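Local coordinates for protein putative glutathione S-transferase (Corynebacterium glutamicum, PDB 3M1G) that is probably a glutathione transferase of the omega-like, ECM4-related group, with a predicted cysteine nucleophile, at residues R233-G238 against L280-Q285; K269-E272 against L276-Y279; R247-L252 against D291-T296; W72-V77 against L252-A257. One frame throughout, in Å; residues are numbered along the deposited sequence.

Interaction 1: R233-G238 against L280-Q285; sequences RRYLMG and LRDLFQ
The guanidinium of Arg234 and a bound water both grip OD2 of Asp282. The shortest of the protein bonds runs from Arg234 NE to Asp282 OD2 at 2.8 Å, nearly straight at 162°, with the acceptor using its syn lone pair and lying in the guanidinium plane. NH2 of Arg234 reaches the other oxygen, Asp282 OD1, at 3.1 Å, so the salt bridge is side-on and two-pronged; a weak third bond goes from NH2 back to OD2. The two planes are 31° apart, and OD1 is accordingly met out of the carboxylate plane. A bend in the Arg234 chain at chi2 (139°) helps bring the guanidinium to the carboxylate. A water donates to both Arg234 O and Asp282 OD2, tying the loop backbone to the same carboxylate.

In this helical C-terminal domain of the GST fold, the contact fastens the loop between helices 209-229 and 243-253 to the end of helix 274-284. Within the loop, Tyr235 to Gly238 form a type I beta turn, closed by backbone bonds between its two end residues. Tyr235 OH gives a weak hydrogen bond to Asp282 OD1 at 3.2 Å, while CG of Arg234 lies over one face of the tyrosine ring. Tyr235 and Leu283 run past each other antiparallel, CE1 to CD2 3.9 Å. The remaining guanidinium nitrogen, NH1 of Arg234, bonds Gly334 O.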
loop_
_atom_site.group_PDB
_atom_site.type_symbol
_atom_site.label_atom_id
_atom_site.label_comp_id
_atom_site.label_asym_id
_atom_site.label_seq_id
_atom_site.Cartn_x
_atom_site.Cartn_y
_atom_site.Cartn_z
ATOM N N ARG A 233 -5.755 23.121 -13.597
ATOM C CA ARG A 233 -4.561 23.940 -13.489
ATOM C C ARG A 233 -3.385 22.976 -13.648
ATOM O O ARG A 233 -3.409 21.882 -13.062
ATOM C CB ARG A 233 -4.475 24.536 -12.089
ATOM C CG ARG A 233 -5.580 25.524 -11.709
ATOM C CD ARG A 233 -5.515 25.812 -10.209
ATOM N NE ARG A 233 -6.576 26.727 -9.771
ATOM C CZ ARG A 233 -7.847 26.378 -9.620
ATOM N NH1 ARG A 233 -8.282 25.133 -9.856
ATOM N NH2 ARG A 233 -8.694 27.278 -9.218
ATOM N N ARG A 234 -2.348 23.372 -14.377
ATOM C CA ARG A 234 -1.202 22.482 -14.501
ATOM C C ARG A 234 -0.479 22.243 -13.153
ATOM O O ARG A 234 -0.171 21.097 -12.800
ATOM C CB ARG A 234 -0.209 22.994 -15.551
ATOM C CG ARG A 234 0.963 22.061 -15.649
ATOM C CD ARG A 234 1.409 21.824 -16.976
ATOM N NE ARG A 234 2.610 20.998 -17.045
ATOM C CZ ARG A 234 3.394 20.997 -18.117
ATOM N NH1 ARG A 234 3.112 21.802 -19.145
ATOM N NH2 ARG A 234 4.489 20.272 -18.152
ATOM N N TYR A 235 -0.229 23.326 -12.415
ATOM C CA TYR A 235 0.382 23.274 -11.094
ATOM C C TYR A 235 -0.574 23.960 -10.124
ATOM O O TYR A 235 -1.603 24.478 -10.542
ATOM C CB TYR A 235 1.746 23.962 -11.126
ATOM C CG TYR A 235 2.675 23.401 -12.190
ATOM C CD1 TYR A 235 3.242 22.147 -12.059
ATOM C CD2 TYR A 235 2.948 24.113 -13.341
ATOM C CE1 TYR A 235 4.084 21.617 -13.035
ATOM C CE2 TYR A 235 3.782 23.605 -14.330
ATOM C CZ TYR A 235 4.359 22.374 -14.163
ATOM O OH TYR A 235 5.171 21.874 -15.140
ATOM N N LEU A 236 -0.236 23.993 -8.838
ATOM C CA LEU A 236 -1.199 24.462 -7.811
ATOM C C LEU A 236 -1.721 25.865 -8.060
ATOM O O LEU A 236 -2.898 26.128 -7.790
ATOM C CB LEU A 236 -0.605 24.406 -6.426
ATOM C CG LEU A 236 -0.470 22.981 -5.852
ATOM C CD1 LEU A 236 0.413 23.013 -4.610
ATOM C CD2 LEU A 236 -1.871 22.351 -5.580
HETATM N N MSE A 237 -0.837 26.759 -8.528
HETATM C CA MSE A 237 -1.194 28.140 -8.775
HETATM C C MSE A 237 -1.230 28.475 -10.276
HETATM O O MSE A 237 -0.996 29.621 -10.657
HETATM C CB MSE A 237 -0.213 29.073 -8.063
HETATM C CG MSE A 237 0.008 28.761 -6.586
HETATM SE SE MSE A 237 -1.657 28.744 -5.544
HETATM C CE MSE A 237 -2.221 30.488 -5.896
ATOM N N GLY A 238 -1.494 27.497 -11.125
ATOM C CA GLY A 238 -1.722 27.779 -12.543
ATOM C C GLY A 238 -0.652 27.223 -13.471
ATOM O O GLY A 238 -0.250 26.079 -13.346
ATOM N N LEU A 280 2.688 14.814 -10.040
ATOM C CA LEU A 280 3.872 14.297 -9.375
ATOM C C LEU A 280 4.976 13.917 -10.329
ATOM O O LEU A 280 6.152 14.231 -10.106
ATOM C CB LEU A 280 3.512 13.127 -8.456
ATOM C CG LEU A 280 4.660 12.453 -7.669
ATOM C CD1 LEU A 280 5.510 13.447 -6.862
ATOM C CD2 LEU A 280 4.092 11.271 -6.759
ATOM N N ARG A 281 4.628 13.253 -11.419
ATOM C CA ARG A 281 5.629 12.881 -12.410
ATOM C C ARG A 281 6.256 14.110 -13.102
ATOM O O ARG A 281 7.480 14.156 -13.326
ATOM C CB ARG A 281 5.015 11.933 -13.447
ATOM C CG ARG A 281 4.818 10.508 -12.899
ATOM C CD ARG A 281 4.157 9.618 -13.900
ATOM N NE ARG A 281 2.764 9.975 -14.102
ATOM C CZ ARG A 281 1.977 9.450 -15.042
ATOM N NH1 ARG A 281 0.698 9.794 -15.092
ATOM N NH2 ARG A 281 2.458 8.571 -15.916
ATOM N N ASP A 282 5.409 15.073 -13.456
ATOM C CA ASP A 282 5.794 16.350 -14.122
ATOM C C ASP A 282 6.836 17.068 -13.238
ATOM O O ASP A 282 7.912 17.420 -13.679
ATOM C CB ASP A 282 4.484 17.150 -14.297
ATOM C CG ASP A 282 4.616 18.451 -15.128
ATOM O OD1 ASP A 282 5.672 18.760 -15.679
ATOM O OD2 ASP A 282 3.583 19.143 -15.257
ATOM N N LEU A 283 6.552 17.200 -11.955
ATOM C CA LEU A 283 7.504 17.799 -11.013
ATOM C C LEU A 283 8.766 16.962 -10.853
ATOM O O LEU A 283 9.886 17.497 -10.922
ATOM C CB LEU A 283 6.849 17.993 -9.651
ATOM C CG LEU A 283 5.721 19.031 -9.533
ATOM C CD1 LEU A 283 5.235 19.068 -8.084
ATOM C CD2 LEU A 283 6.204 20.445 -10.014
ATOM N N PHE A 284 8.608 15.652 -10.647
ATOM C CA PHE A 284 9.758 14.768 -10.461
ATOM C C PHE A 284 10.753 14.916 -11.596
ATOM O O PHE A 284 11.948 14.970 -11.367
ATOM C CB PHE A 284 9.343 13.291 -10.323
ATOM C CG PHE A 284 10.505 12.360 -10.102
ATOM C CD1 PHE A 284 11.215 11.835 -11.181
ATOM C CD2 PHE A 284 10.911 12.036 -8.802
ATOM C CE1 PHE A 284 12.342 11.005 -10.979
ATOM C CE2 PHE A 284 12.012 11.187 -8.585
ATOM C CZ PHE A 284 12.724 10.674 -9.686
ATOM N N GLN A 285 10.241 14.998 -12.808
ATOM C CA GLN A 285 11.069 15.068 -14.023
ATOM C C GLN A 285 11.660 16.453 -14.264
ATOM O O GLN A 285 12.400 16.631 -15.210
ATOM C CB GLN A 285 10.268 14.603 -15.233
ATOM C CG GLN A 285 9.789 13.143 -15.085
ATOM C CD GLN A 285 8.762 12.706 -16.095
ATOM O OE1 GLN A 285 8.511 13.386 -17.091
ATOM N NE2 GLN A 285 8.145 11.541 -15.839
HETATM O O HOH W 1 1.446 18.984 -13.606
#

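Interaction 2: K269-E272 against L276-Y279; sequences KITE and LWGY
Thr271 sets its methyl over the indole face of Trp277: CG2 stands 3.9 Å from the centroid of the six-membered ring and only 8° off its normal, a CH-pi contact centred over the face. The threonine torsion (chi1 61°) turns CG2 anti to its own carbonyl carbon and toward the ring, while OG1 takes the place between backbone N and carbonyl carbon and hydrogen-bonds Glu272 of the second subunit. On the tryptophan side, chi1 of 179° sets CG opposite the backbone N and beside the carbonyl carbon, with the indole facing the 270-272 turn; the two side chains then run alongside in the same sense. Thr271 CA covers the pyrrole part of the same face, 3.8 Å from Trp277 CG.

The motif is a short 3-10 turn, 270-272, folding back on the first turns of helix 274-284, within the helical C-terminal domain of the GST fold. Two bonds close this turn: Glu272 N to Lys269 O along the backbone, and Lys269 N to Glu272 OE1 at 2.9 Å, on the anti lone pair. The carboxylate also meets Lys269 and Thr271 of the second subunit, so the turn belongs to the dimer interface. Ile270 points its two branches differently: CG2, anti to the backbone N, touches Leu276 CB at 4.1 Å, whereas CG1 leads toward Phe255 and Leu252. Ile270 O sits 3.3 Å from Trp277 CB, close beside the root of the indole. Arg281 approaches Trp277 in a cation-pi contact, and Phe324 meets the indole edge-to-face.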
loop_
_atom_site.group_PDB
_atom_site.type_symbol
_atom_site.label_atom_id
_atom_site.label_comp_id
_atom_site.label_asym_id
_atom_site.label_seq_id
_atom_site.Cartn_x
_atom_site.Cartn_y
_atom_site.Cartn_z
ATOM N N LYS A 269 -3.272 4.497 -3.768
ATOM C CA LYS A 269 -1.916 4.940 -4.067
ATOM C C LYS A 269 -2.061 6.250 -4.877
ATOM O O LYS A 269 -3.079 6.473 -5.541
ATOM C CB LYS A 269 -1.127 3.903 -4.889
ATOM C CG LYS A 269 -0.582 2.713 -4.072
ATOM C CD LYS A 269 -0.007 1.587 -4.937
ATOM C CE LYS A 269 1.317 2.022 -5.610
ATOM N NZ LYS A 269 2.031 0.912 -6.295
ATOM N N ILE A 270 -1.031 7.094 -4.849
ATOM C CA ILE A 270 -1.032 8.269 -5.711
ATOM C C ILE A 270 -1.123 7.859 -7.173
ATOM O O ILE A 270 -1.752 8.558 -7.963
ATOM C CB ILE A 270 0.182 9.195 -5.469
ATOM C CG1 ILE A 270 0.202 9.717 -4.023
ATOM C CG2 ILE A 270 0.163 10.394 -6.450
ATOM C CD1 ILE A 270 -1.082 10.433 -3.520
ATOM N N THR A 271 -0.523 6.718 -7.544
ATOM C CA THR A 271 -0.636 6.183 -8.922
ATOM C C THR A 271 -2.081 5.994 -9.369
ATOM O O THR A 271 -2.347 6.000 -10.559
ATOM C CB THR A 271 0.113 4.843 -9.073
ATOM O OG1 THR A 271 -0.476 3.901 -8.172
ATOM C CG2 THR A 271 1.654 5.041 -8.716
ATOM N N GLU A 272 -3.025 5.891 -8.429
ATOM C CA GLU A 272 -4.443 5.742 -8.779
ATOM C C GLU A 272 -5.244 7.056 -8.788
ATOM O O GLU A 272 -6.439 7.021 -8.990
ATOM C CB GLU A 272 -5.135 4.779 -7.789
ATOM C CG GLU A 272 -4.487 3.396 -7.681
ATOM C CD GLU A 272 -5.163 2.529 -6.624
ATOM O OE1 GLU A 272 -5.046 2.818 -5.393
ATOM O OE2 GLU A 272 -5.850 1.571 -7.038
ATOM N N LEU A 276 -3.149 13.990 -9.585
ATOM C CA LEU A 276 -1.995 14.049 -8.675
ATOM C C LEU A 276 -0.824 13.282 -9.240
ATOM O O LEU A 276 0.329 13.706 -9.071
ATOM C CB LEU A 276 -2.332 13.513 -7.280
ATOM C CG LEU A 276 -3.244 14.446 -6.450
ATOM C CD1 LEU A 276 -3.779 13.688 -5.202
ATOM C CD2 LEU A 276 -2.498 15.672 -6.043
ATOM N N TRP A 277 -1.092 12.133 -9.864
ATOM C CA TRP A 277 0.002 11.298 -10.382
ATOM C C TRP A 277 0.705 11.918 -11.595
ATOM O O TRP A 277 1.927 11.843 -11.699
ATOM C CB TRP A 277 -0.511 9.906 -10.724
ATOM C CG TRP A 277 0.463 8.914 -11.289
ATOM C CD1 TRP A 277 0.213 8.103 -12.326
ATOM C CD2 TRP A 277 1.814 8.584 -10.840
ATOM N NE1 TRP A 277 1.293 7.297 -12.582
ATOM C CE2 TRP A 277 2.292 7.571 -11.699
ATOM C CE3 TRP A 277 2.656 9.054 -9.825
ATOM C CZ2 TRP A 277 3.565 6.985 -11.555
ATOM C CZ3 TRP A 277 3.952 8.504 -9.701
ATOM C CH2 TRP A 277 4.381 7.477 -10.563
ATOM N N GLY A 278 -0.071 12.489 -12.512
ATOM C CA GLY A 278 0.470 13.289 -13.617
ATOM C C GLY A 278 1.303 14.451 -13.103
ATOM O O GLY A 278 2.449 14.639 -13.516
ATOM N N TYR A 279 0.743 15.199 -12.156
ATOM C CA TYR A 279 1.453 16.320 -11.494
ATOM C C TYR A 279 2.747 15.890 -10.814
ATOM O O TYR A 279 3.793 16.515 -10.978
ATOM C CB TYR A 279 0.466 16.977 -10.527
ATOM C CG TYR A 279 0.996 17.966 -9.497
ATOM C CD1 TYR A 279 1.132 19.293 -9.798
ATOM C CD2 TYR A 279 1.307 17.546 -8.199
ATOM C CE1 TYR A 279 1.560 20.196 -8.846
ATOM C CE2 TYR A 279 1.730 18.443 -7.234
ATOM C CZ TYR A 279 1.851 19.778 -7.574
ATOM O OH TYR A 279 2.258 20.704 -6.646
#

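Interaction 3: R247-L252 against D291-T296; sequences RLYPTL and DTTDFT
A single hydrogen bond carries the polar part of this contact: Tyr249 OH donates to Thr293 OG1 over 2.8 Å. The side chains approach head-on from the two segments, and the threonine oxygen lies at the edge of the phenol ring, in its plane, as suits a phenolic proton held in line with the ring. A chi1 of 173° carries the tyrosine ring away from the backbone N and sends it from helix 243-253 across to the 291-296 segment. Thr293 OG1 is also bonded to Phe289 O, one turn earlier in its own chain, so the hydroxyl is tied locally while it receives the tyrosine.

Apolar packing surrounds the bond. Tyr249 is flanked by Leu283 and Phe284 of helix 274-284 and by Ile78 of helix 71-83. Thr293 CG2, anti to its backbone N, rests over one face of the Phe295 ring, 3.8 Å above its plane.

Just after Thr293, Asp294 takes the N-cap position of helix 295-305, and its side chain caps a backbone N just beyond Thr296. The Tyr249 bond joins helix 243-253 to the residues before that helix in the C-terminal domain of the GST fold. Thr293 OG1 accepts the tyrosine's proton and can give its own to Phe289 O, so both buried hydroxyls have partners.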
loop_
_atom_site.group_PDB
_atom_site.type_symbol
_atom_site.label_atom_id
_atom_site.label_comp_id
_atom_site.label_asym_id
_atom_site.label_seq_id
_atom_site.Cartn_x
_atom_site.Cartn_y
_atom_site.Cartn_z
ATOM N N ARG A 247 6.276 22.951 -1.597
ATOM C CA ARG A 247 5.791 22.503 -0.312
ATOM C C ARG A 247 4.914 21.238 -0.410
ATOM O O ARG A 247 4.866 20.455 0.525
ATOM C CB ARG A 247 5.015 23.595 0.380
ATOM C CG ARG A 247 5.919 24.750 0.745
ATOM C CD ARG A 247 5.219 25.747 1.611
ATOM N NE ARG A 247 6.002 26.970 1.740
ATOM C CZ ARG A 247 5.729 27.968 2.579
ATOM N NH1 ARG A 247 6.518 29.033 2.589
ATOM N NH2 ARG A 247 4.680 27.925 3.396
ATOM N N LEU A 248 4.284 20.990 -1.543
ATOM C CA LEU A 248 3.451 19.781 -1.696
ATOM C C LEU A 248 4.284 18.546 -2.148
ATOM O O LEU A 248 4.126 17.457 -1.603
ATOM C CB LEU A 248 2.288 20.047 -2.639
ATOM C CG LEU A 248 1.388 18.856 -2.996
ATOM C CD1 LEU A 248 0.779 18.226 -1.729
ATOM C CD2 LEU A 248 0.315 19.272 -4.006
ATOM N N TYR A 249 5.187 18.745 -3.105
ATOM C CA TYR A 249 5.992 17.674 -3.670
ATOM C C TYR A 249 6.631 16.743 -2.661
ATOM O O TYR A 249 6.530 15.536 -2.816
ATOM C CB TYR A 249 7.031 18.241 -4.637
ATOM C CG TYR A 249 8.023 17.268 -5.161
ATOM C CD1 TYR A 249 7.753 16.498 -6.278
ATOM C CD2 TYR A 249 9.256 17.103 -4.537
ATOM C CE1 TYR A 249 8.690 15.604 -6.759
ATOM C CE2 TYR A 249 10.184 16.214 -5.016
ATOM C CZ TYR A 249 9.886 15.457 -6.126
ATOM O OH TYR A 249 10.843 14.580 -6.591
ATOM N N PRO A 250 7.262 17.277 -1.599
ATOM C CA PRO A 250 7.952 16.372 -0.686
ATOM C C PRO A 250 7.027 15.351 0.001
ATOM O O PRO A 250 7.482 14.247 0.314
ATOM C CB PRO A 250 8.586 17.326 0.339
ATOM C CG PRO A 250 8.824 18.611 -0.464
ATOM C CD PRO A 250 7.552 18.692 -1.293
ATOM N N THR A 251 5.764 15.718 0.230
ATOM C CA THR A 251 4.793 14.783 0.770
ATOM C C THR A 251 4.382 13.735 -0.293
ATOM O O THR A 251 4.412 12.523 -0.032
ATOM C CB THR A 251 3.557 15.496 1.365
ATOM O OG1 THR A 251 3.995 16.334 2.448
ATOM C CG2 THR A 251 2.596 14.443 1.990
ATOM N N LEU A 252 4.054 14.192 -1.485
ATOM C CA LEU A 252 3.589 13.295 -2.551
ATOM C C LEU A 252 4.653 12.293 -2.996
ATOM O O LEU A 252 4.336 11.116 -3.214
ATOM C CB LEU A 252 3.063 14.056 -3.762
ATOM C CG LEU A 252 1.806 14.896 -3.588
ATOM C CD1 LEU A 252 1.454 15.576 -4.943
ATOM C CD2 LEU A 252 0.605 14.114 -3.022
ATOM N N ASP A 291 16.175 15.049 -8.958
ATOM C CA ASP A 291 17.622 14.943 -8.778
ATOM C C ASP A 291 18.051 15.332 -7.371
ATOM O O ASP A 291 19.236 15.384 -7.095
ATOM C CB ASP A 291 18.404 15.693 -9.914
ATOM C CG ASP A 291 18.220 17.242 -9.900
ATOM O OD1 ASP A 291 17.486 17.805 -9.040
ATOM O OD2 ASP A 291 18.854 17.911 -10.783
ATOM N N THR A 292 17.094 15.650 -6.486
ATOM C CA THR A 292 17.387 15.772 -5.071
ATOM C C THR A 292 16.614 14.695 -4.231
ATOM O O THR A 292 16.576 14.774 -2.976
ATOM C CB THR A 292 17.072 17.169 -4.568
ATOM O OG1 THR A 292 15.667 17.448 -4.681
ATOM C CG2 THR A 292 17.886 18.274 -5.383
ATOM N N THR A 293 15.982 13.733 -4.921
ATOM C CA THR A 293 15.113 12.742 -4.269
ATOM C C THR A 293 15.849 11.402 -4.216
ATOM O O THR A 293 16.115 10.799 -5.271
ATOM C CB THR A 293 13.791 12.585 -5.025
ATOM O OG1 THR A 293 13.137 13.854 -5.101
ATOM C CG2 THR A 293 12.838 11.563 -4.328
ATOM N N ASP A 294 16.205 10.977 -3.003
ATOM C CA ASP A 294 16.890 9.699 -2.779
ATOM C C ASP A 294 15.912 8.726 -2.114
ATOM O O ASP A 294 15.666 8.790 -0.896
ATOM C CB ASP A 294 18.153 9.896 -1.932
ATOM C CG ASP A 294 19.020 8.619 -1.826
ATOM O OD1 ASP A 294 18.426 7.528 -1.783
ATOM O OD2 ASP A 294 20.289 8.735 -1.775
ATOM N N PHE A 295 15.344 7.842 -2.926
ATOM C CA PHE A 295 14.283 6.952 -2.443
ATOM C C PHE A 295 14.789 5.954 -1.404
ATOM O O PHE A 295 14.057 5.608 -0.478
ATOM C CB PHE A 295 13.607 6.228 -3.597
ATOM C CG PHE A 295 12.719 7.106 -4.429
ATOM C CD1 PHE A 295 11.507 7.529 -3.946
ATOM C CD2 PHE A 295 13.092 7.483 -5.710
ATOM C CE1 PHE A 295 10.676 8.306 -4.720
ATOM C CE2 PHE A 295 12.290 8.254 -6.478
ATOM C CZ PHE A 295 11.057 8.673 -5.983
ATOM N N THR A 296 16.043 5.528 -1.531
ATOM C CA THR A 296 16.636 4.605 -0.555
ATOM C C THR A 296 16.761 5.232 0.813
ATOM O O THR A 296 16.398 4.612 1.796
ATOM C CB THR A 296 18.000 4.079 -1.028
ATOM O OG1 THR A 296 17.805 3.384 -2.260
ATOM C CG2 THR A 296 18.648 3.121 0.004
#

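Interaction 4: W72-V77 against L252-A257; sequences WAHRTV and LVRFDA
Arg254 and His74 meet through one clear hydrogen bond, NH1 of the arginine donating to ND1 of the imidazole at 3.0 Å and 155°. The donor lies at the ring edge, 6° out of the imidazole plane, and the acceptor sits in the guanidinium plane, yet the two flat groups are turned 71° against each other. ND1 therefore acts as an acceptor, consistent with a neutral imidazole whose proton is on NE2, the atom that bonds Thr292 OG1. The Arg254 chain is stretched out as far as NE before its last torsion turns the guanidinium toward the histidine. Its nitrogens have backbone partners too: NH1 donates to Pro250 O and NE to Ala69 O.

The apolar share is small: Val253 CG1 approaches His74 CE1 at 4.4 Å, again at the ring edge. Within the histidine's helix, Ala73 O accepts from both Thr76 OG1, at 2.8 Å, and Val77 N.

Helix 71-83 follows the predicted nucleophile Cys70 and belongs to the thioredoxin-like N-terminal domain, so the bond spans the two domains of the GST fold. It meets the C-terminal domain at the break between helices 243-253 and 255-259. There Ile298 and Tyr302 of helix 295-305 pack on Arg254, whereas Leu280 of helix 274-284 packs on Val253.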
loop_
_atom_site.group_PDB
_atom_site.type_symbol
_atom_site.label_atom_id
_atom_site.label_comp_id
_atom_site.label_asym_id
_atom_site.label_seq_id
_atom_site.Cartn_x
_atom_site.Cartn_y
_atom_site.Cartn_z
ATOM N N TRP A 72 10.499 18.442 5.086
ATOM C CA TRP A 72 10.643 19.844 5.372
ATOM C C TRP A 72 11.994 20.335 4.849
ATOM O O TRP A 72 12.080 21.394 4.236
ATOM C CB TRP A 72 10.505 20.097 6.875
ATOM C CG TRP A 72 9.455 19.285 7.533
ATOM C CD1 TRP A 72 9.644 18.147 8.324
ATOM C CD2 TRP A 72 8.037 19.465 7.433
ATOM N NE1 TRP A 72 8.414 17.641 8.716
ATOM C CE2 TRP A 72 7.421 18.434 8.207
ATOM C CE3 TRP A 72 7.228 20.390 6.787
ATOM C CZ2 TRP A 72 6.033 18.327 8.342
ATOM C CZ3 TRP A 72 5.849 20.287 6.920
ATOM C CH2 TRP A 72 5.263 19.256 7.693
ATOM N N ALA A 73 13.039 19.555 5.089
ATOM C CA ALA A 73 14.356 19.847 4.545
ATOM C C ALA A 73 14.395 19.783 3.042
ATOM O O ALA A 73 15.097 20.586 2.385
ATOM C CB ALA A 73 15.429 18.891 5.141
ATOM N N HIS A 74 13.657 18.829 2.467
ATOM C CA HIS A 74 13.630 18.675 1.048
ATOM C C HIS A 74 13.201 19.996 0.353
ATOM O O HIS A 74 13.788 20.375 -0.658
ATOM C CB HIS A 74 12.715 17.486 0.662
ATOM C CG HIS A 74 13.003 16.894 -0.680
ATOM N ND1 HIS A 74 12.308 15.804 -1.174
ATOM C CD2 HIS A 74 13.876 17.253 -1.646
ATOM C CE1 HIS A 74 12.756 15.511 -2.388
ATOM N NE2 HIS A 74 13.708 16.379 -2.704
ATOM N N ARG A 75 12.208 20.696 0.890
ATOM C CA ARG A 75 11.821 22.012 0.324
ATOM C C ARG A 75 13.013 22.978 0.128
ATOM O O ARG A 75 13.132 23.636 -0.913
ATOM C CB ARG A 75 10.909 22.739 1.279
ATOM C CG ARG A 75 9.617 22.036 1.706
ATOM C CD ARG A 75 8.909 22.952 2.677
ATOM N NE ARG A 75 7.609 22.478 3.085
ATOM C CZ ARG A 75 6.780 23.196 3.850
ATOM N NH1 ARG A 75 5.621 22.695 4.211
ATOM N NH2 ARG A 75 7.111 24.425 4.257
ATOM N N THR A 76 13.865 23.056 1.145
ATOM C CA THR A 76 14.994 23.964 1.140
ATOM C C THR A 76 16.037 23.567 0.129
ATOM O O THR A 76 16.666 24.453 -0.530
ATOM C CB THR A 76 15.635 24.166 2.575
ATOM O OG1 THR A 76 16.381 23.023 2.994
ATOM C CG2 THR A 76 14.605 24.447 3.607
ATOM N N VAL A 77 16.225 22.257 -0.037
ATOM C CA VAL A 77 17.193 21.733 -1.010
ATOM C C VAL A 77 16.735 21.978 -2.441
ATOM O O VAL A 77 17.523 22.410 -3.311
ATOM C CB VAL A 77 17.519 20.239 -0.757
ATOM C CG1 VAL A 77 18.504 19.665 -1.832
ATOM C CG2 VAL A 77 18.114 20.073 0.628
ATOM N N LEU A 252 4.054 14.192 -1.485
ATOM C CA LEU A 252 3.589 13.295 -2.551
ATOM C C LEU A 252 4.653 12.293 -2.996
ATOM O O LEU A 252 4.336 11.116 -3.214
ATOM C CB LEU A 252 3.063 14.056 -3.762
ATOM C CG LEU A 252 1.806 14.896 -3.588
ATOM C CD1 LEU A 252 1.454 15.576 -4.943
ATOM C CD2 LEU A 252 0.605 14.114 -3.022
ATOM N N VAL A 253 5.905 12.739 -3.073
ATOM C CA VAL A 253 6.996 11.890 -3.524
ATOM C C VAL A 253 7.386 10.785 -2.522
ATOM O O VAL A 253 7.991 9.775 -2.903
ATOM C CB VAL A 253 8.200 12.724 -3.945
ATOM C CG1 VAL A 253 9.059 13.155 -2.719
ATOM C CG2 VAL A 253 9.012 11.982 -5.004
ATOM N N ARG A 254 6.998 10.961 -1.264
ATOM C CA ARG A 254 7.215 9.997 -0.223
ATOM C C ARG A 254 5.961 9.157 0.040
ATOM O O ARG A 254 5.966 8.261 0.894
ATOM C CB ARG A 254 7.618 10.703 1.085
ATOM C CG ARG A 254 9.006 11.313 1.066
ATOM C CD ARG A 254 9.236 12.307 2.207
ATOM N NE ARG A 254 10.636 12.718 2.189
ATOM C CZ ARG A 254 11.157 13.574 1.299
ATOM N NH1 ARG A 254 10.386 14.145 0.404
ATOM N NH2 ARG A 254 12.460 13.852 1.312
ATOM N N PHE A 255 4.886 9.449 -0.655
ATOM C CA PHE A 255 3.603 8.829 -0.317
ATOM C C PHE A 255 3.506 7.327 -0.592
ATOM O O PHE A 255 3.337 6.530 0.342
ATOM C CB PHE A 255 2.439 9.563 -0.962
ATOM C CG PHE A 255 1.127 9.252 -0.322
ATOM C CD1 PHE A 255 0.388 8.150 -0.730
ATOM C CD2 PHE A 255 0.643 10.039 0.671
ATOM C CE1 PHE A 255 -0.836 7.856 -0.153
ATOM C CE2 PHE A 255 -0.580 9.770 1.269
ATOM C CZ PHE A 255 -1.339 8.654 0.825
ATOM N N ASP A 256 3.618 6.925 -1.847
ATOM C CA ASP A 256 3.529 5.504 -2.144
ATOM C C ASP A 256 4.681 4.736 -1.499
ATOM O O ASP A 256 4.486 3.595 -1.000
ATOM C CB ASP A 256 3.466 5.240 -3.660
ATOM C CG ASP A 256 2.142 5.705 -4.291
ATOM O OD1 ASP A 256 1.220 6.074 -3.528
ATOM O OD2 ASP A 256 2.040 5.711 -5.551
ATOM N N ALA A 257 5.861 5.353 -1.452
ATOM C CA ALA A 257 7.052 4.705 -0.895
ATOM C C ALA A 257 6.989 4.445 0.620
ATOM O O ALA A 257 7.534 3.441 1.098
ATOM C CB ALA A 257 8.341 5.510 -1.237
#

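Interactions 3 and 4 lie deep in the chain, their centres about 3 Å apart, and share Leu252 of helix 243-253; they also adjoin through helix 71-83. Both rely on single hydrogen bonds between buried polar groups, but only interaction 4 joins the two domains. Interactions 1 and 2 both use helix 274-284 and lie farther out, about 14 and 18 Å from the chain centre. Interaction 1 is nevertheless buried and built on a charged grip, whereas interaction 2, partly buried beside the second subunit, is mainly apolar packing. Tyr279 and Leu280 of that helix also touch Leu248, Leu252 and Val253, joining the outer contacts to the inner ones.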